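PDB 4WOD: taurocyamine kinase from Schistosoma mansoni, which catalyses the reversible transfer of phosphate between ATP and taurocyamine, a magnesium-dependent reaction of the phosphagen kinase family. Local coordinates for residues C583-H587 and I628-P632; N634-R640 and R689-E695; K401-A407 and E429-T435; L495-I499 and A558-R562. The protein carries 4 engineered substitutions. One frame throughout, in Å; residues are numbered along the deposited sequence.

Contact 1 of 4, residues C583-H587 and I628-P632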
loop_
_atom_site.group_PDB
_atom_site.type_symbol
_atom_site.label_atom_id
_atom_site.label_comp_id
_atom_site.label_asym_id
_atom_site.label_seq_id
_atom_site.Cartn_x
_atom_site.Cartn_y
_atom_site.Cartn_z
ATOM N N CYS A 583 -11.871 7.300 -16.390
ATOM C CA CYS A 583 -11.572 5.987 -15.832
ATOM C C CYS A 583 -11.005 5.989 -14.406
ATOM O O CYS A 583 -10.056 5.241 -14.107
ATOM C CB CYS A 583 -10.595 5.243 -16.748
ATOM S SG CYS A 583 -10.609 3.457 -16.472
ATOM N N GLU A 584 -11.578 6.795 -13.523
ATOM C CA GLU A 584 -11.252 6.695 -12.098
ATOM C C GLU A 584 -12.097 5.586 -11.449
ATOM O O GLU A 584 -11.708 4.408 -11.471
ATOM C CB GLU A 584 -11.466 8.026 -11.374
ATOM C CG GLU A 584 -10.980 7.987 -9.944
ATOM C CD GLU A 584 -10.969 9.352 -9.287
ATOM O OE1 GLU A 584 -9.904 9.730 -8.746
ATOM O OE2 GLU A 584 -12.018 10.040 -9.313
ATOM N N GLU A 585 -13.250 5.943 -10.888
ATOM C CA GLU A 585 -14.162 4.914 -10.372
ATOM C C GLU A 585 -15.184 4.519 -11.426
ATOM O O GLU A 585 -15.519 3.342 -11.580
ATOM C CB GLU A 585 -14.888 5.382 -9.118
ATOM C CG GLU A 585 -15.814 4.326 -8.527
ATOM C CD GLU A 585 -16.489 4.798 -7.257
ATOM O OE1 GLU A 585 -15.781 4.970 -6.244
ATOM O OE2 GLU A 585 -17.721 5.003 -7.268
ATOM N N ASP A 586 -15.685 5.519 -12.143
ATOM C CA ASP A 586 -16.570 5.291 -13.266
ATOM C C ASP A 586 -15.780 5.593 -14.519
ATOM O O ASP A 586 -14.752 6.310 -14.447
ATOM C CB ASP A 586 -17.817 6.187 -13.184
ATOM C CG ASP A 586 -18.822 5.707 -12.152
ATOM O OD1 ASP A 586 -19.134 4.494 -12.147
ATOM O OD2 ASP A 586 -19.310 6.536 -11.360
ATOM N N HIS A 587 -16.262 5.087 -15.660
ATOM C CA HIS A 587 -15.597 5.346 -16.927
ATOM C C HIS A 587 -15.403 6.846 -17.109
ATOM O O HIS A 587 -14.376 7.280 -17.607
ATOM C CB HIS A 587 -16.382 4.774 -18.103
ATOM C CG HIS A 587 -16.399 3.274 -18.135
ATOM N ND1 HIS A 587 -17.402 2.550 -18.743
ATOM C CD2 HIS A 587 -15.552 2.367 -17.596
ATOM C CE1 HIS A 587 -17.170 1.257 -18.587
ATOM N NE2 HIS A 587 -16.048 1.119 -17.902
ATOM N N ILE A 628 -26.358 3.570 -15.353
ATOM C CA ILE A 628 -25.588 2.571 -14.617
ATOM C C ILE A 628 -24.204 3.097 -14.277
ATOM O O ILE A 628 -23.549 3.725 -15.114
ATOM C CB ILE A 628 -25.472 1.271 -15.435
ATOM C CG1 ILE A 628 -26.859 0.642 -15.559
ATOM C CG2 ILE A 628 -24.449 0.293 -14.798
ATOM C CD1 ILE A 628 -26.977 -0.271 -16.745
ATOM N N THR A 629 -23.785 2.867 -13.036
ATOM C CA THR A 629 -22.490 3.300 -12.534
ATOM C C THR A 629 -21.867 2.162 -11.725
ATOM O O THR A 629 -22.550 1.212 -11.310
ATOM C CB THR A 629 -22.593 4.581 -11.645
ATOM O OG1 THR A 629 -23.413 4.326 -10.498
ATOM C CG2 THR A 629 -23.211 5.745 -12.426
ATOM N N CYS A 630 -20.564 2.262 -11.514
ATOM C CA CYS A 630 -19.842 1.276 -10.726
ATOM C C CYS A 630 -20.421 1.105 -9.313
ATOM O O CYS A 630 -20.738 -0.011 -8.904
ATOM C CB CYS A 630 -18.368 1.663 -10.668
ATOM S SG CYS A 630 -17.359 0.588 -9.683
ATOM N N CYS A 631 -20.534 2.194 -8.559
ATOM C CA CYS A 631 -21.159 2.125 -7.245
ATOM C C CYS A 631 -22.679 2.268 -7.362
ATOM O O CYS A 631 -23.176 3.150 -8.065
ATOM C CB CYS A 631 -20.587 3.206 -6.312
ATOM S SG CYS A 631 -21.039 3.005 -4.574
ATOM N N PRO A 632 -23.427 1.387 -6.684
ATOM C CA PRO A 632 -24.891 1.451 -6.713
ATOM C C PRO A 632 -25.422 2.734 -6.063
ATOM O O PRO A 632 -26.567 3.078 -6.258
ATOM C CB PRO A 632 -25.320 0.213 -5.921
ATOM C CG PRO A 632 -24.144 -0.688 -5.929
ATOM C CD PRO A 632 -22.939 0.202 -5.959
HETATM O O HOH W 1 -19.951 4.850 -9.196
#
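D586 OD1 accepts the backbone N-H of C630 at an OD1-to-N distance of 2.7 Å. The bond is nearly straight, with an N-H...O angle of 165°, and the donor meets the oxygen almost on the line of its C-O bond. D586 OD1 also lies 3.3 Å from C630 CB. The other oxygen, D586 OD2, faces the methyl side of T629. Water 1 sits beside this pair: it donates to E585 OE2 and, at 2.8 Å, to D586 OD2, and it accepts the N-H of C631 at 2.8 Å from that N. D586 therefore holds the C630 amide directly, and through the water D586 and E585 together hold that of C631. E585 reaches so far because its chain runs extended, CG anti to the backbone N (chi1 -178°), which brings OE2 to 3.5 Å from C631 CB. Its carbonyl O is buried under C630 CB and has no polar partner in the model. In the second shell, T629 OG1 donates to C631 O at 2.7 Å, linking the residues on either side of C630. Outside the two segments, Y433 OH bonds T629 O, T427 bonds C630 O, and E584 pairs with R589, a predicted ATP-binding residue. C631 is the predicted active-site cysteine, and the bonds to the C630 and C631 amides probably help to hold the backbone that carries its side chain. The contact joins the loop between strands 578-582 and 588-595 to the loop leading into strand 639-646, and is consistent with the reactive-cysteine loop of a phosphagen kinase active site.

Contact 2 of 4, residues N634-R640 and R689-E695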
loop_
_atom_site.group_PDB
_atom_site.type_symbol
_atom_site.label_atom_id
_atom_site.label_comp_id
_atom_site.label_asym_id
_atom_site.label_seq_id
_atom_site.Cartn_x
_atom_site.Cartn_y
_atom_site.Cartn_z
ATOM N N ASN A 634 -24.650 5.620 -6.885
ATOM C CA ASN A 634 -24.690 6.687 -7.880
ATOM C C ASN A 634 -25.468 6.419 -9.165
ATOM O O ASN A 634 -25.170 7.001 -10.211
ATOM C CB ASN A 634 -23.275 7.101 -8.232
ATOM C CG ASN A 634 -22.974 8.501 -7.766
ATOM O OD1 ASN A 634 -23.426 9.471 -8.370
ATOM N ND2 ASN A 634 -22.239 8.619 -6.655
ATOM N N LEU A 635 -26.469 5.551 -9.073
ATOM C CA LEU A 635 -27.434 5.296 -10.141
ATOM C C LEU A 635 -28.517 6.365 -10.376
ATOM O O LEU A 635 -28.573 7.382 -9.693
ATOM C CB LEU A 635 -28.157 3.977 -9.846
ATOM C CG LEU A 635 -27.292 2.759 -9.591
ATOM C CD1 LEU A 635 -28.175 1.643 -8.978
ATOM C CD2 LEU A 635 -26.636 2.286 -10.884
ATOM N N GLY A 636 -29.391 6.096 -11.344
ATOM C CA GLY A 636 -30.493 6.990 -11.662
ATOM C C GLY A 636 -30.010 8.146 -12.517
ATOM O O GLY A 636 -29.714 7.974 -13.694
ATOM N N THR A 637 -29.925 9.321 -11.904
ATOM C CA THR A 637 -29.376 10.499 -12.562
ATOM C C THR A 637 -27.861 10.499 -12.523
ATOM O O THR A 637 -27.212 11.111 -13.369
ATOM C CB THR A 637 -29.844 11.790 -11.886
ATOM O OG1 THR A 637 -29.349 11.806 -10.540
ATOM C CG2 THR A 637 -31.356 11.886 -11.891
ATOM N N SER A 638 -27.321 9.853 -11.492
ATOM C CA SER A 638 -25.904 9.901 -11.174
ATOM C C SER A 638 -25.431 11.335 -11.002
ATOM O O SER A 638 -24.291 11.636 -11.309
ATOM C CB SER A 638 -25.075 9.220 -12.260
ATOM O OG SER A 638 -23.758 9.000 -11.787
ATOM N N MET A 639 -26.322 12.201 -10.541
ATOM C CA MET A 639 -26.100 13.644 -10.571
ATOM C C MET A 639 -25.927 14.211 -9.195
ATOM O O MET A 639 -26.750 13.987 -8.308
ATOM C CB MET A 639 -27.257 14.368 -11.254
ATOM C CG MET A 639 -27.074 15.883 -11.308
ATOM S SD MET A 639 -28.294 16.713 -12.353
ATOM C CE MET A 639 -27.559 16.418 -13.982
ATOM N N ARG A 640 -24.858 14.971 -9.032
ATOM C CA ARG A 640 -24.607 15.685 -7.808
ATOM C C ARG A 640 -24.362 17.152 -8.126
ATOM O O ARG A 640 -23.361 17.498 -8.759
ATOM C CB ARG A 640 -23.414 15.071 -7.059
ATOM C CG ARG A 640 -23.097 15.729 -5.715
ATOM C CD ARG A 640 -21.829 15.092 -5.122
ATOM N NE ARG A 640 -21.443 15.621 -3.819
ATOM C CZ ARG A 640 -20.785 16.764 -3.626
ATOM N NH1 ARG A 640 -20.451 17.530 -4.657
ATOM N NH2 ARG A 640 -20.464 17.147 -2.396
ATOM N N ARG A 689 -30.258 13.003 -3.083
ATOM C CA ARG A 689 -30.912 12.022 -3.946
ATOM C C ARG A 689 -30.164 11.813 -5.256
ATOM O O ARG A 689 -29.541 12.743 -5.776
ATOM C CB ARG A 689 -32.351 12.445 -4.234
ATOM C CG ARG A 689 -33.234 12.451 -2.987
ATOM C CD ARG A 689 -34.576 13.090 -3.278
ATOM N NE ARG A 689 -35.498 12.146 -3.889
ATOM C CZ ARG A 689 -36.661 12.480 -4.435
ATOM N NH1 ARG A 689 -37.049 13.751 -4.464
ATOM N NH2 ARG A 689 -37.433 11.539 -4.958
ATOM N N ARG A 690 -30.239 10.595 -5.792
ATOM C CA ARG A 690 -29.653 10.278 -7.108
ATOM C C ARG A 690 -30.650 9.539 -7.987
ATOM O O ARG A 690 -30.690 9.722 -9.210
ATOM C CB ARG A 690 -28.398 9.411 -6.965
ATOM C CG ARG A 690 -27.297 10.038 -6.155
ATOM C CD ARG A 690 -26.479 11.006 -6.992
ATOM N NE ARG A 690 -25.315 11.466 -6.226
ATOM C CZ ARG A 690 -25.362 12.457 -5.340
ATOM N NH1 ARG A 690 -26.506 13.101 -5.134
ATOM N NH2 ARG A 690 -24.270 12.814 -4.671
ATOM N N LEU A 691 -31.438 8.690 -7.335
ATOM C CA LEU A 691 -32.317 7.739 -8.006
ATOM C C LEU A 691 -33.763 7.986 -7.571
ATOM O O LEU A 691 -34.021 8.257 -6.400
ATOM C CB LEU A 691 -31.876 6.308 -7.667
ATOM C CG LEU A 691 -32.680 5.120 -8.180
ATOM C CD1 LEU A 691 -32.448 4.980 -9.660
ATOM C CD2 LEU A 691 -32.285 3.854 -7.455
ATOM N N GLY A 692 -34.703 7.917 -8.506
ATOM C CA GLY A 692 -36.103 8.119 -8.179
ATOM C C GLY A 692 -36.581 9.529 -8.460
ATOM O O GLY A 692 -37.683 9.917 -8.077
ATOM N N LEU A 693 -35.750 10.304 -9.144
ATOM C CA LEU A 693 -36.091 11.676 -9.480
ATOM C C LEU A 693 -35.413 12.042 -10.803
ATOM O O LEU A 693 -34.515 11.329 -11.257
ATOM C CB LEU A 693 -35.675 12.626 -8.348
ATOM C CG LEU A 693 -34.212 13.087 -8.232
ATOM C CD1 LEU A 693 -34.066 14.093 -7.086
ATOM C CD2 LEU A 693 -33.225 11.942 -8.049
ATOM N N THR A 694 -35.837 13.128 -11.443
ATOM C CA THR A 694 -35.187 13.512 -12.694
ATOM C C THR A 694 -33.965 14.391 -12.418
ATOM O O THR A 694 -33.748 14.837 -11.287
ATOM C CB THR A 694 -36.144 14.254 -13.647
ATOM O OG1 THR A 694 -36.522 15.496 -13.054
ATOM C CG2 THR A 694 -37.392 13.408 -13.950
ATOM N N GLU A 695 -33.171 14.631 -13.457
ATOM C CA GLU A 695 -31.988 15.477 -13.352
ATOM C C GLU A 695 -32.414 16.889 -12.954
ATOM O O GLU A 695 -31.855 17.506 -12.045
ATOM C CB GLU A 695 -31.211 15.488 -14.678
ATOM C CG GLU A 695 -30.434 14.193 -15.001
ATOM C CD GLU A 695 -31.287 13.061 -15.577
ATOM O OE1 GLU A 695 -32.500 13.251 -15.770
ATOM O OE2 GLU A 695 -30.735 11.970 -15.842
HETATM O O HOH W 2 -31.891 9.646 -15.468
HETATM O O HOH W 3 -27.861 12.403 -15.489
HETATM O O HOH W 4 -23.840 14.343 -1.920
#
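R690 O is gripped twice by T637: the backbone N and the hydroxyl OG1 of T637 each donate to it over 2.8 Å. The N-H bond is almost straight at 173°, whereas OG1 arrives in the carbonyl plane, on a lone pair. T637 can do both because its OG1 sits between its own N and carbonyl carbon; there it also accepts the N-H of M639, forming an ST turn. The methyl CG2 is thereby turned to L693 O, 3.3 Å away, and to the start of helix 695-715. L635 to S638 make a type II' turn whose G636, at positive phi, brings its CA to 3.4 Å from L691 CD1. The R690 chain bends about its CB-CG bond (chi2 -82°); M639 O and R640 CB lie over the same face of its guanidinium, R640 CB 3.4 Å above the plane. The R640 and R690 guanidinium planes stand 87° apart, and water 4 accepts from R690 NH2 and, weakly, from R640 NE. R690 NH1 is held by R689 O and N687 O, while R640 NH2 forms a salt bridge with D684. On the far flank, water 3 donates to T637 O and to E695 OE2, whose companion OE1 accepts from T461 N. M639 lays its CE against E695 CG at 3.8 Å. The contact joins the entry of strand 639-646 to the N-terminus of helix 695-715. R640, a predicted ATP-binding arginine, lies in it, so it is probably close to the nucleotide site of the phosphagen kinase catalytic domain.

Contact 3 of 4, residues K401-A407 and E429-T435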
loop_
_atom_site.group_PDB
_atom_site.type_symbol
_atom_site.label_atom_id
_atom_site.label_comp_id
_atom_site.label_asym_id
_atom_site.label_seq_id
_atom_site.Cartn_x
_atom_site.Cartn_y
_atom_site.Cartn_z
ATOM N N LYS A 401 -20.732 -17.937 -9.446
ATOM C CA LYS A 401 -21.398 -17.377 -10.615
ATOM C C LYS A 401 -20.578 -16.208 -11.173
ATOM O O LYS A 401 -19.992 -15.428 -10.414
ATOM C CB LYS A 401 -22.823 -16.927 -10.263
ATOM C CG LYS A 401 -23.587 -16.365 -11.455
ATOM C CD LYS A 401 -25.014 -16.898 -11.533
ATOM C CE LYS A 401 -25.381 -17.302 -12.967
ATOM N NZ LYS A 401 -24.875 -16.328 -13.979
ATOM N N ARG A 402 -20.531 -16.098 -12.497
ATOM C CA ARG A 402 -19.872 -14.963 -13.149
ATOM C C ARG A 402 -20.812 -14.335 -14.161
ATOM O O ARG A 402 -21.670 -15.025 -14.729
ATOM C CB ARG A 402 -18.581 -15.387 -13.852
ATOM C CG ARG A 402 -17.520 -15.990 -12.932
ATOM C CD ARG A 402 -16.102 -15.546 -13.332
ATOM N NE ARG A 402 -15.137 -15.964 -12.315
ATOM C CZ ARG A 402 -14.054 -15.277 -11.975
ATOM N NH1 ARG A 402 -13.762 -14.124 -12.588
ATOM N NH2 ARG A 402 -13.248 -15.756 -11.026
ATOM N N THR A 403 -20.647 -13.033 -14.393
ATOM C CA THR A 403 -21.305 -12.415 -15.540
ATOM C C THR A 403 -20.657 -12.923 -16.814
ATOM O O THR A 403 -19.629 -13.606 -16.779
ATOM C CB THR A 403 -21.216 -10.884 -15.509
ATOM O OG1 THR A 403 -19.838 -10.489 -15.577
ATOM C CG2 THR A 403 -21.834 -10.346 -14.249
ATOM N N THR A 404 -21.239 -12.552 -17.949
ATOM C CA THR A 404 -20.786 -13.046 -19.231
ATOM C C THR A 404 -19.325 -12.684 -19.433
ATOM O O THR A 404 -18.575 -13.417 -20.069
ATOM C CB THR A 404 -21.651 -12.483 -20.396
ATOM O OG1 THR A 404 -23.026 -12.812 -20.164
ATOM C CG2 THR A 404 -21.231 -13.095 -21.713
ATOM N N HIS A 405 -18.913 -11.562 -18.850
ATOM C CA HIS A 405 -17.565 -11.074 -19.078
ATOM C C HIS A 405 -16.663 -11.173 -17.848
ATOM O O HIS A 405 -15.548 -10.658 -17.848
ATOM C CB HIS A 405 -17.653 -9.659 -19.609
ATOM C CG HIS A 405 -18.597 -9.548 -20.765
ATOM N ND1 HIS A 405 -19.675 -8.688 -20.771
ATOM C CD2 HIS A 405 -18.664 -10.245 -21.926
ATOM C CE1 HIS A 405 -20.341 -8.829 -21.905
ATOM N NE2 HIS A 405 -19.748 -9.767 -22.625
ATOM N N GLY A 406 -17.134 -11.876 -16.822
ATOM C CA GLY A 406 -16.238 -12.316 -15.767
ATOM C C GLY A 406 -16.350 -11.690 -14.389
ATOM O O GLY A 406 -15.520 -11.960 -13.515
ATOM N N ALA A 407 -17.374 -10.872 -14.172
ATOM C CA ALA A 407 -17.552 -10.237 -12.887
ATOM C C ALA A 407 -18.212 -11.192 -11.870
ATOM O O ALA A 407 -19.082 -12.015 -12.213
ATOM C CB ALA A 407 -18.380 -8.962 -13.044
ATOM N N GLU A 429 -19.301 -4.665 -13.897
ATOM C CA GLU A 429 -19.833 -4.278 -15.214
ATOM C C GLU A 429 -21.346 -4.117 -15.096
ATOM O O GLU A 429 -21.940 -4.566 -14.118
ATOM C CB GLU A 429 -19.484 -5.317 -16.287
ATOM C CG GLU A 429 -20.183 -6.658 -16.123
ATOM C CD GLU A 429 -20.021 -7.518 -17.363
ATOM O OE1 GLU A 429 -20.182 -6.972 -18.477
ATOM O OE2 GLU A 429 -19.698 -8.721 -17.237
ATOM N N ALA A 430 -21.970 -3.511 -16.100
ATOM C CA ALA A 430 -23.389 -3.229 -16.069
ATOM C C ALA A 430 -24.213 -4.478 -15.826
ATOM O O ALA A 430 -25.246 -4.412 -15.159
ATOM C CB ALA A 430 -23.835 -2.561 -17.379
ATOM N N GLU A 431 -23.755 -5.604 -16.370
ATOM C CA GLU A 431 -24.516 -6.854 -16.298
ATOM C C GLU A 431 -24.670 -7.337 -14.848
ATOM O O GLU A 431 -25.560 -8.130 -14.523
ATOM C CB GLU A 431 -23.848 -7.936 -17.151
ATOM C CG GLU A 431 -24.686 -9.206 -17.297
ATOM C CD GLU A 431 -23.960 -10.299 -18.057
ATOM O OE1 GLU A 431 -23.447 -10.008 -19.155
ATOM O OE2 GLU A 431 -23.892 -11.444 -17.554
ATOM N N CYS A 432 -23.799 -6.847 -13.981
ATOM C CA CYS A 432 -23.881 -7.168 -12.563
ATOM C C CYS A 432 -25.275 -6.875 -12.002
ATOM O O CYS A 432 -25.772 -7.615 -11.138
ATOM C CB CYS A 432 -22.804 -6.392 -11.790
ATOM S SG CYS A 432 -21.144 -7.080 -11.974
ATOM N N TYR A 433 -25.921 -5.824 -12.520
ATOM C CA TYR A 433 -27.213 -5.409 -11.999
ATOM C C TYR A 433 -28.385 -6.285 -12.459
ATOM O O TYR A 433 -29.515 -6.078 -12.034
ATOM C CB TYR A 433 -27.494 -3.949 -12.372
ATOM C CG TYR A 433 -26.581 -2.990 -11.636
ATOM C CD1 TYR A 433 -26.880 -2.570 -10.339
ATOM C CD2 TYR A 433 -25.411 -2.528 -12.223
ATOM C CE1 TYR A 433 -26.051 -1.677 -9.654
ATOM C CE2 TYR A 433 -24.555 -1.652 -11.535
ATOM C CZ TYR A 433 -24.884 -1.229 -10.261
ATOM O OH TYR A 433 -24.034 -0.350 -9.584
ATOM N N SER A 434 -28.132 -7.243 -13.324
ATOM C CA SER A 434 -29.155 -8.243 -13.585
ATOM C C SER A 434 -28.677 -9.606 -13.076
ATOM O O SER A 434 -29.442 -10.315 -12.434
ATOM C CB SER A 434 -29.520 -8.290 -15.077
ATOM O OG SER A 434 -28.448 -8.786 -15.854
ATOM N N THR A 435 -27.425 -9.972 -13.362
ATOM C CA THR A 435 -26.884 -11.270 -12.925
ATOM C C THR A 435 -26.968 -11.459 -11.401
ATOM O O THR A 435 -27.268 -12.567 -10.901
ATOM C CB THR A 435 -25.423 -11.438 -13.369
ATOM O OG1 THR A 435 -25.325 -11.218 -14.780
ATOM C CG2 THR A 435 -24.888 -12.841 -13.019
#
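Two glutamates, E429 and E431, accept from T403, T404 and H405 of the turn T403-G406. E429 OE1 accepts from H405 ND1 at 2.9 Å; the bond is straight at 172°, lies in the ring plane, and uses the syn lone pair of the carboxylate. E429 OE2 receives the hydroxyl of T403, at a modelled OG1-to-OE2 separation of 2.4 Å that is doubtfully short, and a weak bond from H405 N. T403 OG1 is an acceptor too, taking the N-H of A407 at 2.9 Å from that N. The T403 hydroxyl thus has two partners, the A407 amide and the E429 carboxylate. E431 likewise takes two donors, both from T404: OE2 accepts T404 N at 2.9 Å from above the carboxylate plane, and OE1 accepts T404 OG1 at 3.0 Å on the syn side. E431 reaches the turn with its chain extended (chi1 -171°). Both acids come from the type I turn E429-C432 that leads into helix 432-435, so the contact ties together two loops of the all-helical N-terminal domain of the second phosphagen kinase unit. E431 O accepts from S434 and T435, through both their backbone N and their hydroxyls. Below the polar layer, A407 CB meets C432 SG at 3.5 Å, with M412 of helix 409-418 also against C432. At the exposed margin T435 CG2 packs beside K401 NZ, while T435 OG1 lies 3.6 Å from T403 CG2.

Contact 4 of 4, residues L495-I499 and A558-R562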
loop_
_atom_site.group_PDB
_atom_site.type_symbol
_atom_site.label_atom_id
_atom_site.label_comp_id
_atom_site.label_asym_id
_atom_site.label_seq_id
_atom_site.Cartn_x
_atom_site.Cartn_y
_atom_site.Cartn_z
ATOM N N LEU A 495 -16.114 -3.485 -19.345
ATOM C CA LEU A 495 -15.981 -3.761 -17.933
ATOM C C LEU A 495 -15.674 -2.446 -17.205
ATOM O O LEU A 495 -15.090 -1.531 -17.787
ATOM C CB LEU A 495 -14.868 -4.773 -17.677
ATOM C CG LEU A 495 -15.131 -6.166 -18.230
ATOM C CD1 LEU A 495 -13.964 -7.095 -17.864
ATOM C CD2 LEU A 495 -16.450 -6.675 -17.669
ATOM N N PHE A 496 -16.081 -2.354 -15.952
ATOM C CA PHE A 496 -15.864 -1.125 -15.155
ATOM C C PHE A 496 -14.412 -0.979 -14.681
ATOM O O PHE A 496 -13.648 -1.945 -14.752
ATOM C CB PHE A 496 -16.836 -1.113 -13.970
ATOM C CG PHE A 496 -18.260 -0.922 -14.371
ATOM C CD1 PHE A 496 -18.593 -0.566 -15.680
ATOM C CD2 PHE A 496 -19.282 -1.102 -13.442
ATOM C CE1 PHE A 496 -19.926 -0.374 -16.043
ATOM C CE2 PHE A 496 -20.594 -0.922 -13.797
ATOM C CZ PHE A 496 -20.920 -0.558 -15.105
ATOM N N PRO A 497 -14.006 0.236 -14.204
ATOM C CA PRO A 497 -12.584 0.430 -13.883
ATOM C C PRO A 497 -12.093 -0.446 -12.737
ATOM O O PRO A 497 -10.914 -0.441 -12.459
ATOM C CB PRO A 497 -12.490 1.922 -13.497
ATOM C CG PRO A 497 -13.668 2.572 -14.213
ATOM C CD PRO A 497 -14.768 1.505 -14.170
ATOM N N THR A 498 -12.995 -1.169 -12.087
ATOM C CA THR A 498 -12.622 -2.057 -10.994
ATOM C C THR A 498 -11.830 -3.262 -11.517
ATOM O O THR A 498 -10.720 -3.524 -11.059
ATOM C CB THR A 498 -13.873 -2.547 -10.226
ATOM O OG1 THR A 498 -14.875 -2.939 -11.166
ATOM C CG2 THR A 498 -14.439 -1.449 -9.296
ATOM N N ILE A 499 -12.388 -3.967 -12.506
ATOM C CA ILE A 499 -11.862 -5.257 -12.903
ATOM C C ILE A 499 -11.366 -5.297 -14.338
ATOM O O ILE A 499 -10.710 -6.263 -14.735
ATOM C CB ILE A 499 -12.938 -6.385 -12.690
ATOM C CG1 ILE A 499 -14.096 -6.270 -13.698
ATOM C CG2 ILE A 499 -13.458 -6.324 -11.285
ATOM C CD1 ILE A 499 -15.061 -7.473 -13.661
ATOM N N ALA A 558 -11.014 -2.368 -4.557
ATOM C CA ALA A 558 -11.952 -2.723 -5.615
ATOM C C ALA A 558 -11.234 -2.979 -6.942
ATOM O O ALA A 558 -11.821 -3.523 -7.872
ATOM C CB ALA A 558 -12.986 -1.628 -5.790
ATOM N N GLY A 559 -9.973 -2.561 -7.033
ATOM C CA GLY A 559 -9.164 -2.830 -8.206
ATOM C C GLY A 559 -9.004 -1.625 -9.120
ATOM O O GLY A 559 -8.494 -1.741 -10.231
ATOM N N GLY A 560 -9.437 -0.460 -8.651
ATOM C CA GLY A 560 -9.513 0.725 -9.489
ATOM C C GLY A 560 -8.187 1.395 -9.834
ATOM O O GLY A 560 -8.170 2.354 -10.608
ATOM N N TYR A 561 -7.084 0.908 -9.262
ATOM C CA TYR A 561 -5.759 1.445 -9.552
ATOM C C TYR A 561 -4.874 0.404 -10.210
ATOM O O TYR A 561 -3.655 0.576 -10.321
ATOM C CB TYR A 561 -5.091 1.945 -8.276
ATOM C CG TYR A 561 -5.872 3.022 -7.572
ATOM C CD1 TYR A 561 -6.544 4.004 -8.292
ATOM C CD2 TYR A 561 -5.945 3.058 -6.182
ATOM C CE1 TYR A 561 -7.253 5.003 -7.639
ATOM C CE2 TYR A 561 -6.660 4.040 -5.524
ATOM C CZ TYR A 561 -7.308 5.009 -6.253
ATOM O OH TYR A 561 -8.012 5.981 -5.583
ATOM N N ARG A 562 -5.471 -0.693 -10.651
ATOM C CA ARG A 562 -4.674 -1.698 -11.328
ATOM C C ARG A 562 -4.116 -1.183 -12.665
ATOM O O ARG A 562 -4.736 -0.346 -13.319
ATOM C CB ARG A 562 -5.510 -2.954 -11.552
ATOM C CG ARG A 562 -5.724 -3.835 -10.309
ATOM C CD ARG A 562 -6.682 -4.995 -10.675
ATOM N NE ARG A 562 -7.709 -4.475 -11.556
ATOM C CZ ARG A 562 -7.907 -4.833 -12.818
ATOM N NH1 ARG A 562 -7.200 -5.796 -13.407
ATOM N NH2 ARG A 562 -8.849 -4.222 -13.483
#
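A bend at the CG-CD bond of R562 (chi3 -39°) folds its guanidinium back toward the other loop, where T498 holds its own OG1 between its N and carbonyl carbon (chi1 45°) and turns CG2 to A558. R562 NE donates to G559 O at 3.1 Å, in the carbonyl plane and on a lone pair, which fixes the arginine to its own type I turn, G559-R562. The same NE makes only a weak bond, 3.2 Å, to T498 O. G559 O, also accepting from R562 N, lies 3.0 Å from T498 O, and the NE donor probably eases this approach of two acceptors. T498 CB rests 3.3 Å from A558 O, with its methyl CG2 3.8 Å from A558 CB. A CH...O contact from G560 CA to P497 O, 3.5 Å and nearly linear at 176°, closes the other flank. T498 OG1 bonds T427 O, R562 NH1 bonds G362 O, and NH2 is bonded to M500 O, though its position is less certain. Helix 553-558 ends here in a Schellman motif at G559; its last turn meets the loop between strand 480-489 and helix 502-517, R505 of that helix bonds P497 O, and N415 of helix 409-418 lies against A558.

Contacts 1, 2 and 4 are buried and lie within the second C-terminal phosphagen kinase range, while contact 3, in the N-terminal helical part, is only partly buried and includes exposed residues. Contact 1 touches all the others: T629 lies against N634 and S638 of contact 2, Y433 of contact 3 reaches T629 O, and H587 bonds L495 of contact 4. Contacts 3 and 4 meet where F496 packs on E429 and A430; contacts 2 and 4 do not touch. Chemistry differs accordingly: carboxylates accept amides in contact 1, partly through a shared water, and amides, hydroxyls and an imidazole in contact 3, whereas carbonyl oxygens are the acceptors across contacts 2 and 4.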